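Local coordinates for dual specificity protein phosphatase 12 (Homo sapiens, PDB 4KI9), which removes phosphate from phosphotyrosine and from phosphoserine or phosphothreonine residues of proteins, through the catalytic domain held in this chain, at residues A25-P38 with R83-S96. The protein carries 2 engineered substitutions. Residues are numbered along the deposited sequence; the frame is centred on the assembly and turned at random.
Sequences AGITAVLTVDSEEP and RAVLVHSHAGVSRS. Engineered in segment 83-96: Ser-89 (natural residue Cys). With PO4 (phosphate ion), chain B.
One face of the Arg-95 guanidinium lies against Val-33 O and the Asp-34 carboxylate, and its edge meets the phosphate. The Asp-34 carboxylate and the guanidinium planes are 72° apart. Asp-34 OD1 sits 3.2 Å from Arg-95 NH1, well out of the guanidinium plane, so this salt bridge acts through charge alone. The N-H groups point elsewhere. Arg-95 NE donates to phosphate O2 (2.7 Å). Arg-95 NH2 donates to phosphate O1 (2.8 Å), and NH1 to the carbonyl of Ala-56. Asp-34 OD1 also accepts Ser-35 N. The His-88 ring has Val-30 CG1 and Pro-38 CG at its edge. His-88 CG sits between its backbone N and carbonyl carbon (chi1 80°), which lays the side chain alongside that of Thr-32. His-88 NE2 and Thr-32 OG1 share a hydrogen bond of 2.7 Å; either could donate. His-88 ND1 donates to Ser-89 O at the start of the phosphate loop.

Strands 27-34 and 84-88 run parallel in the central sheet. Backbone hydrogen bonds join them, weak at Ala-29 N to Ala-84 O; the last is Val-33 N to His-88 O (2.9 Å). Ala-29, Leu-31, Val-85 and Val-87 face helix 68-80. Cutting Arg-95 back to alanine removes the guanidinium, which would probably leave Asp-34 without this counter-charge and the phosphate without two of its donors.

Backbone N-H groups of Ala-91, Val-93, Ser-94 and Arg-95 also bind the phosphate, that of His-90 weakly, as does the hydroxyl of Ser-89, engineered from the predicted nucleophilic cysteine. This is the P-loop of the protein tyrosine phosphatases, and the bound ion probably marks where the substrate phosphate sits.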
ATOM      1  N   ALA A  25      -0.970  13.097  14.829  1.00 39.38           N
ATOM      2  CA  ALA A  25      -1.172  13.246  13.389  1.00 40.43           C
ATOM      3  C   ALA A  25      -2.656  13.160  13.050  1.00 38.91           C
ATOM      4  O   ALA A  25      -3.065  13.371  11.903  1.00 33.31           O
ATOM      5  CB  ALA A  25      -0.404  12.180  12.639  1.00 36.15           C
ATOM      6  N   GLY A  26      -3.455  12.836  14.059  1.00 35.02           N
ATOM      7  CA  GLY A  26      -4.889  12.731  13.890  1.00 32.85           C
ATOM      8  C   GLY A  26      -5.267  11.587  12.976  1.00 28.28           C
ATOM      9  O   GLY A  26      -6.236  11.677  12.226  1.00 28.79           O
ATOM     10  N   ILE A  27      -4.501  10.508  13.027  1.00 26.91           N
ATOM     11  CA  ILE A  27      -4.780   9.359  12.158  1.00 26.78           C
ATOM     12  C   ILE A  27      -5.971   8.549  12.682  1.00 26.78           C
ATOM     13  O   ILE A  27      -5.985   8.138  13.835  1.00 26.04           O
ATOM     14  CB  ILE A  27      -3.538   8.485  11.993  1.00 26.59           C
ATOM     15  CG1 ILE A  27      -2.525   9.218  11.106  1.00 26.99           C
ATOM     16  CG2 ILE A  27      -3.892   7.115  11.379  1.00 27.36           C
ATOM     17  CD1 ILE A  27      -1.180   8.604  11.114  1.00 28.71           C
ATOM     18  N   THR A  28      -6.983   8.349  11.841  1.00 22.90           N
ATOM     19  CA  THR A  28      -8.155   7.586  12.254  1.00 21.24           C
ATOM     20  C   THR A  28      -8.490   6.479  11.264  1.00 22.07           C
ATOM     21  O   THR A  28      -9.543   5.855  11.362  1.00 21.46           O
ATOM     22  CB  THR A  28      -9.396   8.470  12.453  1.00 20.89           C
ATOM     23  OG1 THR A  28      -9.700   9.156  11.229  1.00 25.22           O
ATOM     24  CG2 THR A  28      -9.171   9.476  13.584  1.00 21.95           C
ATOM     25  N   ALA A  29      -7.587   6.240  10.318  1.00 21.67           N
ATOM     26  CA  ALA A  29      -7.731   5.134   9.377  1.00 16.62           C
ATOM     27  C   ALA A  29      -6.389   4.440   9.217  1.00 22.22           C
ATOM     28  O   ALA A  29      -5.382   5.079   8.917  1.00 20.88           O
ATOM     29  CB  ALA A  29      -8.263   5.622   8.034  1.00 14.87           C
ATOM     30  N   VAL A  30      -6.364   3.129   9.438  1.00 20.54           N
ATOM     31  CA  VAL A  30      -5.104   2.402   9.412  1.00 21.11           C
ATOM     32  C   VAL A  30      -5.203   1.182   8.526  1.00 21.77           C
ATOM     33  O   VAL A  30      -6.055   0.316   8.743  1.00 19.76           O
ATOM     34  CB  VAL A  30      -4.659   1.975  10.833  1.00 22.53           C
ATOM     35  CG1 VAL A  30      -3.384   1.123  10.756  1.00 20.42           C
ATOM     36  CG2 VAL A  30      -4.430   3.203  11.720  1.00 23.76           C
ATOM     37  N   LEU A  31      -4.349   1.133   7.510  1.00 15.73           N
ATOM     38  CA  LEU A  31      -4.269  -0.032   6.649  1.00 19.44           C
ATOM     39  C   LEU A  31      -3.035  -0.803   7.060  1.00 21.16           C
ATOM     40  O   LEU A  31      -1.910  -0.324   6.909  1.00 19.49           O
ATOM     41  CB  LEU A  31      -4.167   0.373   5.176  1.00 15.66           C
ATOM     42  CG  LEU A  31      -4.393  -0.744   4.138  1.00 19.25           C
ATOM     43  CD1 LEU A  31      -4.666  -0.103   2.783  1.00 21.03           C
ATOM     44  CD2 LEU A  31      -3.200  -1.690   4.002  1.00 18.65           C
ATOM     45  N   THR A  32      -3.263  -1.996   7.586  1.00 21.17           N
ATOM     46  CA  THR A  32      -2.191  -2.921   7.930  1.00 20.95           C
ATOM     47  C   THR A  32      -1.978  -3.911   6.781  1.00 22.31           C
ATOM     48  O   THR A  32      -2.897  -4.624   6.384  1.00 18.61           O
ATOM     49  CB  THR A  32      -2.541  -3.705   9.207  1.00 21.24           C
ATOM     50  OG1 THR A  32      -2.794  -2.787  10.285  1.00 24.85           O
ATOM     51  CG2 THR A  32      -1.422  -4.670   9.583  1.00 24.97           C
ATOM     52  N   VAL A  33      -0.768  -3.931   6.227  1.00 20.19           N
ATOM     53  CA  VAL A  33      -0.416  -4.947   5.246  1.00 20.04           C
ATOM     54  C   VAL A  33       0.771  -5.724   5.815  1.00 25.71           C
ATOM     55  O   VAL A  33       1.902  -5.254   5.804  1.00 26.36           O
ATOM     56  CB  VAL A  33      -0.154  -4.337   3.830  1.00 24.07           C
ATOM     57  CG1 VAL A  33       0.791  -3.127   3.904  1.00 24.12           C
ATOM     58  CG2 VAL A  33       0.364  -5.396   2.865  1.00 24.08           C
ATOM     59  N   ASP A  34       0.487  -6.906   6.353  1.00 26.90           N
ATOM     60  CA  ASP A  34       1.436  -7.595   7.208  1.00 27.74           C
ATOM     61  C   ASP A  34       0.916  -9.009   7.413  1.00 28.78           C
ATOM     62  O   ASP A  34      -0.159  -9.354   6.912  1.00 22.52           O
ATOM     63  CB  ASP A  34       1.507  -6.860   8.546  1.00 24.46           C
ATOM     64  CG  ASP A  34       2.874  -6.953   9.206  1.00 34.09           C
ATOM     65  OD1 ASP A  34       3.601  -7.926   8.945  1.00 36.07           O
ATOM     66  OD2 ASP A  34       3.209  -6.051  10.004  1.00 39.65           O
ATOM     67  N   SER A  35       1.666  -9.827   8.142  1.00 25.01           N
ATOM     68  CA  SER A  35       1.245 -11.199   8.415  1.00 27.11           C
ATOM     69  C   SER A  35       0.207 -11.277   9.534  1.00 33.23           C
ATOM     70  O   SER A  35      -0.530 -12.257   9.631  1.00 39.76           O
ATOM     71  CB  SER A  35       2.463 -12.059   8.771  1.00 33.47           C
ATOM     72  OG  SER A  35       3.174 -11.485   9.857  1.00 40.60           O
ATOM     73  N   GLU A  36       0.145 -10.243  10.374  1.00 31.09           N
ATOM     74  CA  GLU A  36      -0.780 -10.230  11.509  1.00 34.73           C
ATOM     75  C   GLU A  36      -1.291  -8.821  11.732  1.00 33.23           C
ATOM     76  O   GLU A  36      -0.641  -7.861  11.323  1.00 30.95           O
ATOM     77  CB  GLU A  36      -0.074 -10.717  12.779  1.00 38.26           C
ATOM     78  CG  GLU A  36       1.026  -9.774  13.243  1.00 45.94           C
ATOM     79  CD  GLU A  36       1.658 -10.190  14.559  1.00 57.25           C
ATOM     80  OE1 GLU A  36       1.981  -9.296  15.372  1.00 60.39           O
ATOM     81  OE2 GLU A  36       1.842 -11.406  14.774  1.00 60.78           O
ATOM     82  N   GLU A  37      -2.451  -8.694  12.374  1.00 35.13           N
ATOM     83  CA  GLU A  37      -2.993  -7.383  12.732  1.00 38.48           C
ATOM     84  C   GLU A  37      -2.265  -6.833  13.959  1.00 40.92           C
ATOM     85  O   GLU A  37      -1.753  -7.601  14.763  1.00 38.35           O
ATOM     86  CB  GLU A  37      -4.498  -7.478  13.000  1.00 41.38           C
ATOM     87  CG  GLU A  37      -5.321  -7.727  11.752  1.00 38.55           C
ATOM     88  CD  GLU A  37      -6.805  -7.519  11.971  1.00 37.39           C
ATOM     89  OE1 GLU A  37      -7.524  -8.519  12.172  1.00 38.39           O
ATOM     90  OE2 GLU A  37      -7.256  -6.353  11.930  1.00 39.37           O
ATOM     91  N   PRO A  38      -2.200  -5.498  14.096  1.00 44.34           N
ATOM     92  CA  PRO A  38      -1.470  -4.884  15.213  1.00 50.72           C
ATOM     93  C   PRO A  38      -2.184  -5.060  16.551  1.00 53.27           C
ATOM     94  O   PRO A  38      -3.319  -5.522  16.541  1.00 56.15           O
ATOM     95  CB  PRO A  38      -1.431  -3.403  14.832  1.00 51.74           C
ATOM     96  CG  PRO A  38      -2.596  -3.215  13.922  1.00 47.70           C
ATOM     97  CD  PRO A  38      -2.703  -4.489  13.147  1.00 47.92           C
ATOM     98  N   ARG A  83     -10.043  12.166   6.514  1.00 24.73           N
ATOM     99  CA  ARG A  83      -9.361  11.401   7.562  1.00 24.45           C
ATOM    100  C   ARG A  83      -7.876  11.231   7.232  1.00 25.29           C
ATOM    101  O   ARG A  83      -7.512  11.026   6.068  1.00 27.65           O
ATOM    102  CB  ARG A  83     -10.017  10.023   7.747  1.00 21.00           C
ATOM    103  CG  ARG A  83     -11.484  10.099   8.115  1.00 25.77           C
ATOM    104  CD  ARG A  83     -12.167   8.729   8.176  1.00 25.15           C
ATOM    105  NE  ARG A  83     -13.602   8.928   8.366  1.00 38.38           N
ATOM    106  CZ  ARG A  83     -14.553   8.511   7.531  1.00 40.34           C
ATOM    107  NH1 ARG A  83     -15.824   8.779   7.806  1.00 44.63           N
ATOM    108  NH2 ARG A  83     -14.247   7.821   6.439  1.00 39.24           N
ATOM    109  N   ALA A  84      -7.015  11.328   8.243  1.00 24.33           N
ATOM    110  CA  ALA A  84      -5.595  11.001   8.051  1.00 24.19           C
ATOM    111  C   ALA A  84      -5.395   9.493   8.104  1.00 22.86           C
ATOM    112  O   ALA A  84      -5.984   8.804   8.951  1.00 24.09           O
ATOM    113  CB  ALA A  84      -4.724  11.681   9.092  1.00 19.56           C
ATOM    114  N   VAL A  85      -4.547   8.994   7.210  1.00 18.03           N
ATOM    115  CA  VAL A  85      -4.366   7.562   7.006  1.00 20.43           C
ATOM    116  C   VAL A  85      -2.928   7.105   7.286  1.00 25.75           C
ATOM    117  O   VAL A  85      -1.968   7.755   6.870  1.00 27.70           O
ATOM    118  CB  VAL A  85      -4.701   7.192   5.539  1.00 23.65           C
ATOM    119  CG1 VAL A  85      -4.378   5.732   5.254  1.00 21.92           C
ATOM    120  CG2 VAL A  85      -6.146   7.478   5.248  1.00 21.98           C
ATOM    121  N   LEU A  86      -2.789   5.986   7.993  1.00 17.47           N
ATOM    122  CA  LEU A  86      -1.498   5.315   8.134  1.00 17.75           C
ATOM    123  C   LEU A  86      -1.538   3.998   7.373  1.00 21.07           C
ATOM    124  O   LEU A  86      -2.466   3.206   7.547  1.00 20.89           O
ATOM    125  CB  LEU A  86      -1.202   5.033   9.610  1.00 19.57           C
ATOM    126  CG  LEU A  86       0.044   4.158   9.857  1.00 28.29           C
ATOM    127  CD1 LEU A  86       1.331   4.844   9.372  1.00 28.70           C
ATOM    128  CD2 LEU A  86       0.164   3.751  11.326  1.00 28.86           C
ATOM    129  N   VAL A  87      -0.547   3.769   6.518  1.00 18.29           N
ATOM    130  CA  VAL A  87      -0.367   2.458   5.887  1.00 21.13           C
ATOM    131  C   VAL A  87       0.901   1.878   6.473  1.00 23.72           C
ATOM    132  O   VAL A  87       1.969   2.492   6.370  1.00 24.74           O
ATOM    133  CB  VAL A  87      -0.165   2.559   4.360  1.00 20.40           C
ATOM    134  CG1 VAL A  87       0.076   1.169   3.772  1.00 20.37           C
ATOM    135  CG2 VAL A  87      -1.365   3.221   3.699  1.00 21.89           C
ATOM    136  N   HIS A  88       0.811   0.724   7.119  1.00 22.02           N
ATOM    137  CA  HIS A  88       2.017   0.160   7.732  1.00 23.72           C
ATOM    138  C   HIS A  88       2.219  -1.321   7.450  1.00 27.76           C
ATOM    139  O   HIS A  88       1.257  -2.076   7.266  1.00 22.09           O
ATOM    140  CB  HIS A  88       2.029   0.394   9.248  1.00 30.10           C
ATOM    141  CG  HIS A  88       1.182  -0.578  10.012  1.00 30.59           C
ATOM    142  ND1 HIS A  88       1.697  -1.716  10.585  1.00 25.50           N
ATOM    143  CD2 HIS A  88      -0.146  -0.586  10.285  1.00 31.64           C
ATOM    144  CE1 HIS A  88       0.727  -2.384  11.187  1.00 30.53           C
ATOM    145  NE2 HIS A  88      -0.401  -1.719  11.020  1.00 30.72           N
ATOM    146  N   SER A  89       3.492  -1.716   7.420  1.00 25.13           N
ATOM    147  CA  SER A  89       3.895  -3.113   7.360  1.00 24.45           C
ATOM    148  C   SER A  89       4.719  -3.429   8.618  1.00 32.00           C
ATOM    149  O   SER A  89       4.496  -2.828   9.665  1.00 39.72           O
ATOM    150  CB  SER A  89       4.710  -3.363   6.091  1.00 31.53           C
ATOM    151  OG  SER A  89       5.678  -2.343   5.882  1.00 38.30           O
ATOM    152  N   HIS A  90       5.658  -4.366   8.530  1.00 28.34           N
ATOM    153  CA  HIS A  90       6.540  -4.621   9.671  1.00 36.08           C
ATOM    154  C   HIS A  90       7.772  -3.711   9.677  1.00 36.28           C
ATOM    155  O   HIS A  90       8.078  -3.078  10.686  1.00 37.54           O
ATOM    156  CB  HIS A  90       6.970  -6.088   9.754  1.00 35.29           C
ATOM    157  CG  HIS A  90       7.811  -6.393  10.958  1.00 31.44           C
ATOM    158  ND1 HIS A  90       9.157  -6.677  10.877  1.00 37.46           N
ATOM    159  CD2 HIS A  90       7.497  -6.431  12.275  1.00 31.98           C
ATOM    160  CE1 HIS A  90       9.634  -6.887  12.092  1.00 33.85           C
ATOM    161  NE2 HIS A  90       8.649  -6.743  12.957  1.00 36.09           N
ATOM    162  N   ALA A  91       8.475  -3.637   8.552  1.00 36.55           N
ATOM    163  CA  ALA A  91       9.693  -2.829   8.482  1.00 38.74           C
ATOM    164  C   ALA A  91       9.474  -1.417   7.938  1.00 38.83           C
ATOM    165  O   ALA A  91      10.325  -0.549   8.110  1.00 40.64           O
ATOM    166  CB  ALA A  91      10.769  -3.549   7.675  1.00 44.83           C
ATOM    167  N   GLY A  92       8.332  -1.185   7.295  1.00 32.05           N
ATOM    168  CA  GLY A  92       8.081   0.078   6.619  1.00 30.95           C
ATOM    169  C   GLY A  92       8.897   0.255   5.350  1.00 32.56           C
ATOM    170  O   GLY A  92       9.233   1.378   4.974  1.00 33.42           O
ATOM    171  N   VAL A  93       9.187  -0.853   4.668  1.00 33.41           N
ATOM    172  CA  VAL A  93      10.147  -0.852   3.560  1.00 35.06           C
ATOM    173  C   VAL A  93       9.630  -1.461   2.241  1.00 35.62           C
ATOM    174  O   VAL A  93      10.005  -1.014   1.156  1.00 32.72           O
ATOM    175  CB  VAL A  93      11.458  -1.559   4.006  1.00 36.05           C
ATOM    176  CG1 VAL A  93      12.238  -2.094   2.826  1.00 42.58           C
ATOM    177  CG2 VAL A  93      12.301  -0.616   4.845  1.00 37.84           C
ATOM    178  N   SER A  94       8.746  -2.454   2.331  1.00 34.96           N
ATOM    179  CA  SER A  94       8.329  -3.213   1.148  1.00 31.40           C
ATOM    180  C   SER A  94       6.803  -3.283   0.957  1.00 24.29           C
ATOM    181  O   SER A  94       6.268  -2.698   0.031  1.00 26.91           O
ATOM    182  CB  SER A  94       8.920  -4.618   1.186  1.00 31.95           C
ATOM    183  OG  SER A  94       8.523  -5.377   0.057  1.00 30.68           O
ATOM    184  N   ARG A  95       6.108  -4.001   1.828  1.00 23.95           N
ATOM    185  CA  ARG A  95       4.655  -4.158   1.678  1.00 24.40           C
ATOM    186  C   ARG A  95       3.892  -2.823   1.729  1.00 22.96           C
ATOM    187  O   ARG A  95       3.045  -2.536   0.877  1.00 21.69           O
ATOM    188  CB  ARG A  95       4.115  -5.126   2.731  1.00 23.47           C
ATOM    189  CG  ARG A  95       4.457  -6.602   2.480  1.00 22.31           C
ATOM    190  CD  ARG A  95       4.166  -7.464   3.723  1.00 23.29           C
ATOM    191  NE  ARG A  95       5.177  -7.276   4.761  1.00 29.14           N
ATOM    192  CZ  ARG A  95       5.294  -8.031   5.852  1.00 27.69           C
ATOM    193  NH1 ARG A  95       4.463  -9.042   6.055  1.00 24.85           N
ATOM    194  NH2 ARG A  95       6.258  -7.780   6.737  1.00 30.16           N
ATOM    195  N   SER A  96       4.197  -2.000   2.723  1.00 21.98           N
ATOM    196  CA  SER A  96       3.509  -0.721   2.866  1.00 23.67           C
ATOM    197  C   SER A  96       3.931   0.220   1.737  1.00 29.69           C
ATOM    198  O   SER A  96       3.118   0.962   1.196  1.00 24.04           O
ATOM    199  CB  SER A  96       3.844  -0.116   4.223  1.00 25.03           C
ATOM    200  OG  SER A  96       5.252  -0.070   4.386  1.00 24.95           O
TER
HETATM  201  P   PO4 B 201       8.015  -4.911   5.047  1.00 32.99           P
HETATM  202  O1  PO4 B 201       7.676  -5.393   6.438  1.00 37.17           O
HETATM  203  O2  PO4 B 201       7.087  -5.546   4.045  1.00 27.77           O
HETATM  204  O3  PO4 B 201       7.947  -3.407   4.974  1.00 25.13           O
HETATM  205  O4  PO4 B 201       9.418  -5.363   4.698  1.00 35.69           O
HETATM  206  O   HOH W   1      -8.349  11.671  10.726  1.00 28.21           O